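Local coordinates for trehalose-6-phosphate phosphatase-related protein (Thermoplasma acidophilum, PDB 1U02) that removes the phosphate from trehalose 6-phosphate to yield free trehalose, using magnesium as its cofactor, at residues G87-I92 with L113-H118; Y109-A114 with I151-V156. All blocks are in the same frame, centred on the assembly; numbering follows the deposited sequence.

How the contacts relate
Both contacts are buried and belong to the small antiparallel sheet of strands 107-111, 114-118, 151-155 and 144-147, and they share Leu113 and Ala114. Contact 1 lays helix 86-96 on one face of this sheet and is largely apolar, an aromatic ring on a strand's peptide link with aliphatic side chains beside it. Contact 2 lies within the sheet, where the 111-114 turn meets the end of strand 151-155, and its chemistry is mostly polar and water-mediated. The side chain of Lys111 there lies about 7 Å from that of the magnesium-binding residue Asp9. Among other places, the two contacts meet where Phe89 CE1 packs on Leu154 O at 3.4 Å.

Contact 1 (G87-I92 with L113-H118); sequences GVFDRI and LAVLYH
Phe89 has CG anti to its carbonyl carbon (chi1 -74°), which sets CG on the strand side of helix 86-96; chi2 (-71°) then turns the ring against the backbone at Leu113 and Ala114. In Ile92, one turn further on, CG2 lies anti to the backbone N and reaches Val115 and Tyr117. This is a helix-on-sheet layer of the alpha/beta cap that trehalose phosphatases of the HAD class carry: helix and strand directions differ by 32°, and their axes approach to 8.3 Å. The Phe89 ring lies with one face against the peptide link between Leu113 and Ala114; Leu113 C sits 3.5 Å above its centre, and Ala114 N is over the centre too. A flat aromatic suits this place because it can lie against a peptide group where the strand begins. Phe89 CD2 also meets Leu113 CD2 at 4.2 Å, whereas Val115 CG2 approaches the ring edge at CD1. An alanine in place of Phe89 would probably leave the Leu113-Ala114 peptide without its apolar cover and open a gap beside Val115. The beta-branched side chains of Ile92 and Val115 cross obliquely, joining CG2 to CG2 at 3.9 Å. Tyr117 brings a long side chain in from further along the strand; its hydroxyl is hydrogen-bonded to Thr96 OG1, and Tyr117 OH rests 3.6 Å from Ile92 CG2.

Contact 2 (Y109-A114 with I151-V156); sequences YRKNLA and IIELRV
Leu113 and Val156 are joined by a water: it donates to Leu113 O at 2.7 Å and accepts from Val156 N at 2.9 Å. The water thus carries the link between backbones beyond the direct pairing of Val115 with Leu154. The type I turn from Lys111 to Ala114 makes a beta hairpin of strands 107-111 and 114-118, and strand 151-155 lies on the other side of 114-118. A second water bridges charged side chains, accepting from Lys111 NZ and donating to Glu153 OE2, 2.5 Å from that oxygen. Lys111 NZ and Glu153 OE2 are 4.5 Å apart, beyond a salt bridge; the lysine finds its direct ionic partner in Glu51. Glu153 has CG anti to the backbone N (chi1 -175°) and runs extended from there, carrying its carboxylate past Ala114 CB, which lies 4.0 Å from Glu153 OE2. Closer contact comes from Ala114 CA, whose hydrogen approaches Leu154 O at a bent 128° in a CA-H...O contact of 3.2 Å. A small side chain suits this spot, since Ala114 CB is 3.4 Å from Leu154 O. Apolar packing is light: Leu113 CD2 meets Val156 CG2 at 4.3 Å. Between the two segments no direct hydrogen bond forms, and two waters make the polar links; Glu153 and its water would be likely to orient the Lys111 ammonium group alongside Glu51.

Contact 1 (G87-I92 with L113-H118)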
loop_
_atom_site.group_PDB
_atom_site.type_symbol
_atom_site.label_atom_id
_atom_site.label_comp_id
_atom_site.label_asym_id
_atom_site.label_seq_id
_atom_site.Cartn_x
_atom_site.Cartn_y
_atom_site.Cartn_z
ATOM N N GLY A 87 6.604 0.960 -19.891
ATOM C CA GLY A 87 7.310 2.000 -20.623
ATOM C C GLY A 87 6.784 3.387 -20.289
ATOM O O GLY A 87 7.531 4.370 -20.294
ATOM N N VAL A 88 5.493 3.467 -19.989
ATOM C CA VAL A 88 4.853 4.735 -19.661
ATOM C C VAL A 88 5.446 5.387 -18.418
ATOM O O VAL A 88 5.851 6.548 -18.446
ATOM C CB VAL A 88 3.336 4.546 -19.451
ATOM C CG1 VAL A 88 2.692 5.872 -19.077
ATOM C CG2 VAL A 88 2.714 4.003 -20.724
ATOM N N PHE A 89 5.502 4.644 -17.322
ATOM C CA PHE A 89 6.046 5.207 -16.104
ATOM C C PHE A 89 7.525 5.554 -16.204
ATOM O O PHE A 89 7.998 6.442 -15.494
ATOM C CB PHE A 89 5.737 4.278 -14.936
ATOM C CG PHE A 89 4.299 4.333 -14.532
ATOM C CD1 PHE A 89 3.798 5.466 -13.894
ATOM C CD2 PHE A 89 3.421 3.302 -14.860
ATOM C CE1 PHE A 89 2.434 5.577 -13.590
ATOM C CE2 PHE A 89 2.057 3.404 -14.559
ATOM C CZ PHE A 89 1.566 4.546 -13.924
ATOM N N ASP A 90 8.251 4.878 -17.091
ATOM C CA ASP A 90 9.662 5.209 -17.283
ATOM C C ASP A 90 9.719 6.608 -17.898
ATOM O O ASP A 90 10.506 7.456 -17.472
ATOM C CB ASP A 90 10.353 4.224 -18.232
ATOM C CG ASP A 90 10.625 2.877 -17.585
ATOM O OD1 ASP A 90 10.901 2.845 -16.364
ATOM O OD2 ASP A 90 10.580 1.853 -18.303
ATOM N N ARG A 91 8.871 6.843 -18.897
ATOM C CA ARG A 91 8.819 8.132 -19.578
ATOM C C ARG A 91 8.314 9.236 -18.650
ATOM O O ARG A 91 8.805 10.366 -18.693
ATOM C CB ARG A 91 7.920 8.052 -20.820
ATOM C CG ARG A 91 8.421 7.077 -21.887
ATOM C CD ARG A 91 7.877 7.412 -23.286
ATOM N NE ARG A 91 6.447 7.146 -23.444
ATOM C CZ ARG A 91 5.903 5.931 -23.503
ATOM N NH1 ARG A 91 6.667 4.847 -23.416
ATOM N NH2 ARG A 91 4.591 5.798 -23.656
ATOM N N ILE A 92 7.332 8.910 -17.813
ATOM C CA ILE A 92 6.788 9.896 -16.885
ATOM C C ILE A 92 7.878 10.392 -15.943
ATOM O O ILE A 92 8.000 11.593 -15.702
ATOM C CB ILE A 92 5.615 9.303 -16.068
ATOM C CG1 ILE A 92 4.407 9.099 -16.992
ATOM C CG2 ILE A 92 5.253 10.230 -14.905
ATOM C CD1 ILE A 92 3.245 8.370 -16.346
ATOM N N LEU A 113 5.541 0.822 -11.779
ATOM C CA LEU A 113 4.161 1.091 -12.179
ATOM C C LEU A 113 3.525 2.281 -11.473
ATOM O O LEU A 113 2.302 2.348 -11.322
ATOM C CB LEU A 113 3.294 -0.157 -11.981
ATOM C CG LEU A 113 3.665 -1.313 -12.926
ATOM C CD1 LEU A 113 2.875 -2.571 -12.574
ATOM C CD2 LEU A 113 3.397 -0.886 -14.371
ATOM N N ALA A 114 4.351 3.229 -11.052
ATOM C CA ALA A 114 3.831 4.419 -10.388
ATOM C C ALA A 114 4.941 5.408 -10.102
ATOM O O ALA A 114 6.103 5.029 -9.961
ATOM C CB ALA A 114 3.134 4.037 -9.072
ATOM N N VAL A 115 4.573 6.681 -10.047
ATOM C CA VAL A 115 5.508 7.745 -9.711
ATOM C C VAL A 115 4.770 8.539 -8.653
ATOM O O VAL A 115 3.688 9.078 -8.897
ATOM C CB VAL A 115 5.841 8.659 -10.905
ATOM C CG1 VAL A 115 6.799 9.759 -10.450
ATOM C CG2 VAL A 115 6.480 7.840 -12.022
ATOM N N LEU A 116 5.355 8.586 -7.466
ATOM C CA LEU A 116 4.750 9.275 -6.343
ATOM C C LEU A 116 5.435 10.613 -6.085
ATOM O O LEU A 116 6.658 10.679 -5.942
ATOM C CB LEU A 116 4.827 8.365 -5.109
ATOM C CG LEU A 116 4.177 8.776 -3.785
ATOM C CD1 LEU A 116 3.914 7.533 -2.938
ATOM C CD2 LEU A 116 5.084 9.742 -3.052
ATOM N N TYR A 117 4.642 11.678 -6.053
ATOM C CA TYR A 117 5.162 13.013 -5.799
ATOM C C TYR A 117 4.808 13.357 -4.354
ATOM O O TYR A 117 3.627 13.392 -3.991
ATOM C CB TYR A 117 4.526 14.018 -6.769
ATOM C CG TYR A 117 4.783 13.684 -8.225
ATOM C CD1 TYR A 117 5.887 14.207 -8.902
ATOM C CD2 TYR A 117 3.956 12.797 -8.906
ATOM C CE1 TYR A 117 6.160 13.850 -10.226
ATOM C CE2 TYR A 117 4.215 12.431 -10.225
ATOM C CZ TYR A 117 5.316 12.956 -10.880
ATOM O OH TYR A 117 5.564 12.583 -12.180
ATOM N N HIS A 118 5.828 13.579 -3.528
ATOM C CA HIS A 118 5.605 13.909 -2.123
ATOM C C HIS A 118 5.794 15.408 -1.943
ATOM O O HIS A 118 6.876 15.946 -2.192
ATOM C CB HIS A 118 6.588 13.149 -1.225
ATOM C CG HIS A 118 6.135 13.020 0.199
ATOM N ND1 HIS A 118 5.742 14.102 0.960
ATOM C CD2 HIS A 118 5.996 11.932 0.995
ATOM C CE1 HIS A 118 5.377 13.685 2.161
ATOM N NE2 HIS A 118 5.520 12.372 2.207
#

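Contact 2 (Y109-A114 with I151-V156)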
loop_
_atom_site.group_PDB
_atom_site.type_symbol
_atom_site.label_atom_id
_atom_site.label_comp_id
_atom_site.label_asym_id
_atom_site.label_seq_id
_atom_site.Cartn_x
_atom_site.Cartn_y
_atom_site.Cartn_z
ATOM N N TYR A 109 9.360 9.747 -6.023
ATOM C CA TYR A 109 9.703 8.350 -5.806
ATOM C C TYR A 109 9.283 7.548 -7.026
ATOM O O TYR A 109 8.095 7.388 -7.304
ATOM C CB TYR A 109 8.998 7.837 -4.556
ATOM C CG TYR A 109 9.421 8.573 -3.306
ATOM C CD1 TYR A 109 10.478 8.110 -2.526
ATOM C CD2 TYR A 109 8.765 9.733 -2.905
ATOM C CE1 TYR A 109 10.871 8.785 -1.366
ATOM C CE2 TYR A 109 9.148 10.416 -1.747
ATOM C CZ TYR A 109 10.199 9.937 -0.983
ATOM O OH TYR A 109 10.575 10.610 0.166
ATOM N N ARG A 110 10.279 7.054 -7.750
ATOM C CA ARG A 110 10.052 6.281 -8.957
ATOM C C ARG A 110 9.823 4.804 -8.683
ATOM O O ARG A 110 10.525 4.200 -7.876
ATOM C CB ARG A 110 11.249 6.439 -9.898
ATOM C CG ARG A 110 11.161 5.608 -11.160
ATOM C CD ARG A 110 12.442 5.729 -11.964
ATOM N NE ARG A 110 12.331 5.105 -13.277
ATOM C CZ ARG A 110 13.267 5.181 -14.220
ATOM N NH1 ARG A 110 14.387 5.856 -13.991
ATOM N NH2 ARG A 110 13.080 4.583 -15.391
ATOM N N LYS A 111 8.833 4.232 -9.364
ATOM C CA LYS A 111 8.518 2.813 -9.240
ATOM C C LYS A 111 8.148 2.325 -10.639
ATOM O O LYS A 111 7.781 3.128 -11.494
ATOM C CB LYS A 111 7.361 2.610 -8.261
ATOM C CG LYS A 111 7.694 3.180 -6.892
ATOM C CD LYS A 111 6.542 3.187 -5.931
ATOM C CE LYS A 111 6.942 3.981 -4.691
ATOM N NZ LYS A 111 6.006 3.805 -3.565
ATOM N N ASN A 112 8.242 1.023 -10.882
ATOM C CA ASN A 112 7.925 0.502 -12.208
ATOM C C ASN A 112 6.508 0.801 -12.691
ATOM O O ASN A 112 6.293 1.011 -13.887
ATOM C CB ASN A 112 8.176 -1.007 -12.268
ATOM C CG ASN A 112 9.635 -1.356 -12.084
ATOM O OD1 ASN A 112 10.514 -0.624 -12.532
ATOM N ND2 ASN A 112 9.903 -2.485 -11.438
ATOM N N LEU A 113 5.541 0.822 -11.779
ATOM C CA LEU A 113 4.161 1.091 -12.179
ATOM C C LEU A 113 3.525 2.281 -11.473
ATOM O O LEU A 113 2.302 2.348 -11.322
ATOM C CB LEU A 113 3.294 -0.157 -11.981
ATOM C CG LEU A 113 3.665 -1.313 -12.926
ATOM C CD1 LEU A 113 2.875 -2.571 -12.574
ATOM C CD2 LEU A 113 3.397 -0.886 -14.371
ATOM N N ALA A 114 4.351 3.229 -11.052
ATOM C CA ALA A 114 3.831 4.419 -10.388
ATOM C C ALA A 114 4.941 5.408 -10.102
ATOM O O ALA A 114 6.103 5.029 -9.961
ATOM C CB ALA A 114 3.134 4.037 -9.072
ATOM N N ILE A 151 0.548 13.777 -0.584
ATOM C CA ILE A 151 0.911 12.910 -1.695
ATOM C C ILE A 151 0.016 12.979 -2.925
ATOM O O ILE A 151 -1.200 13.099 -2.815
ATOM C CB ILE A 151 0.900 11.428 -1.242
ATOM C CG1 ILE A 151 1.966 11.204 -0.174
ATOM C CG2 ILE A 151 1.129 10.507 -2.431
ATOM C CD1 ILE A 151 3.342 11.468 -0.669
ATOM N N ILE A 152 0.642 12.892 -4.094
ATOM C CA ILE A 152 -0.062 12.849 -5.364
ATOM C C ILE A 152 0.671 11.755 -6.138
ATOM O O ILE A 152 1.874 11.846 -6.366
ATOM C CB ILE A 152 0.020 14.178 -6.147
ATOM C CG1 ILE A 152 -0.631 15.305 -5.338
ATOM C CG2 ILE A 152 -0.706 14.024 -7.488
ATOM C CD1 ILE A 152 -0.626 16.646 -6.049
ATOM N N GLU A 153 -0.051 10.714 -6.527
ATOM C CA GLU A 153 0.581 9.612 -7.232
ATOM C C GLU A 153 -0.068 9.291 -8.565
ATOM O O GLU A 153 -1.296 9.288 -8.686
ATOM C CB GLU A 153 0.564 8.348 -6.354
ATOM C CG GLU A 153 1.326 7.163 -6.953
ATOM C CD GLU A 153 1.311 5.917 -6.069
ATOM O OE1 GLU A 153 0.250 5.270 -5.946
ATOM O OE2 GLU A 153 2.367 5.582 -5.495
ATOM N N LEU A 154 0.771 9.040 -9.564
ATOM C CA LEU A 154 0.309 8.649 -10.888
ATOM C C LEU A 154 0.398 7.137 -10.875
ATOM O O LEU A 154 1.435 6.575 -10.519
ATOM C CB LEU A 154 1.217 9.215 -11.978
ATOM C CG LEU A 154 1.158 10.736 -12.101
ATOM C CD1 LEU A 154 2.057 11.195 -13.246
ATOM C CD2 LEU A 154 -0.287 11.162 -12.345
ATOM N N ARG A 155 -0.684 6.473 -11.260
ATOM C CA ARG A 155 -0.695 5.024 -11.231
ATOM C C ARG A 155 -1.507 4.419 -12.372
ATOM O O ARG A 155 -2.052 5.140 -13.211
ATOM C CB ARG A 155 -1.250 4.565 -9.879
ATOM C CG ARG A 155 -2.661 5.057 -9.607
ATOM C CD ARG A 155 -3.117 4.809 -8.170
ATOM N NE ARG A 155 -4.569 4.943 -8.061
ATOM C CZ ARG A 155 -5.265 4.847 -6.931
ATOM N NH1 ARG A 155 -4.647 4.618 -5.779
ATOM N NH2 ARG A 155 -6.588 4.961 -6.959
ATOM N N VAL A 156 -1.572 3.091 -12.401
ATOM C CA VAL A 156 -2.324 2.381 -13.432
ATOM C C VAL A 156 -3.822 2.626 -13.231
ATOM O O VAL A 156 -4.346 2.461 -12.130
ATOM C CB VAL A 156 -2.041 0.854 -13.375
ATOM C CG1 VAL A 156 -2.967 0.112 -14.337
ATOM C CG2 VAL A 156 -0.589 0.583 -13.738
HETATM O O HOH W 1 3.339 3.693 -4.099
HETATM O O HOH W 2 -0.084 1.390 -10.528
#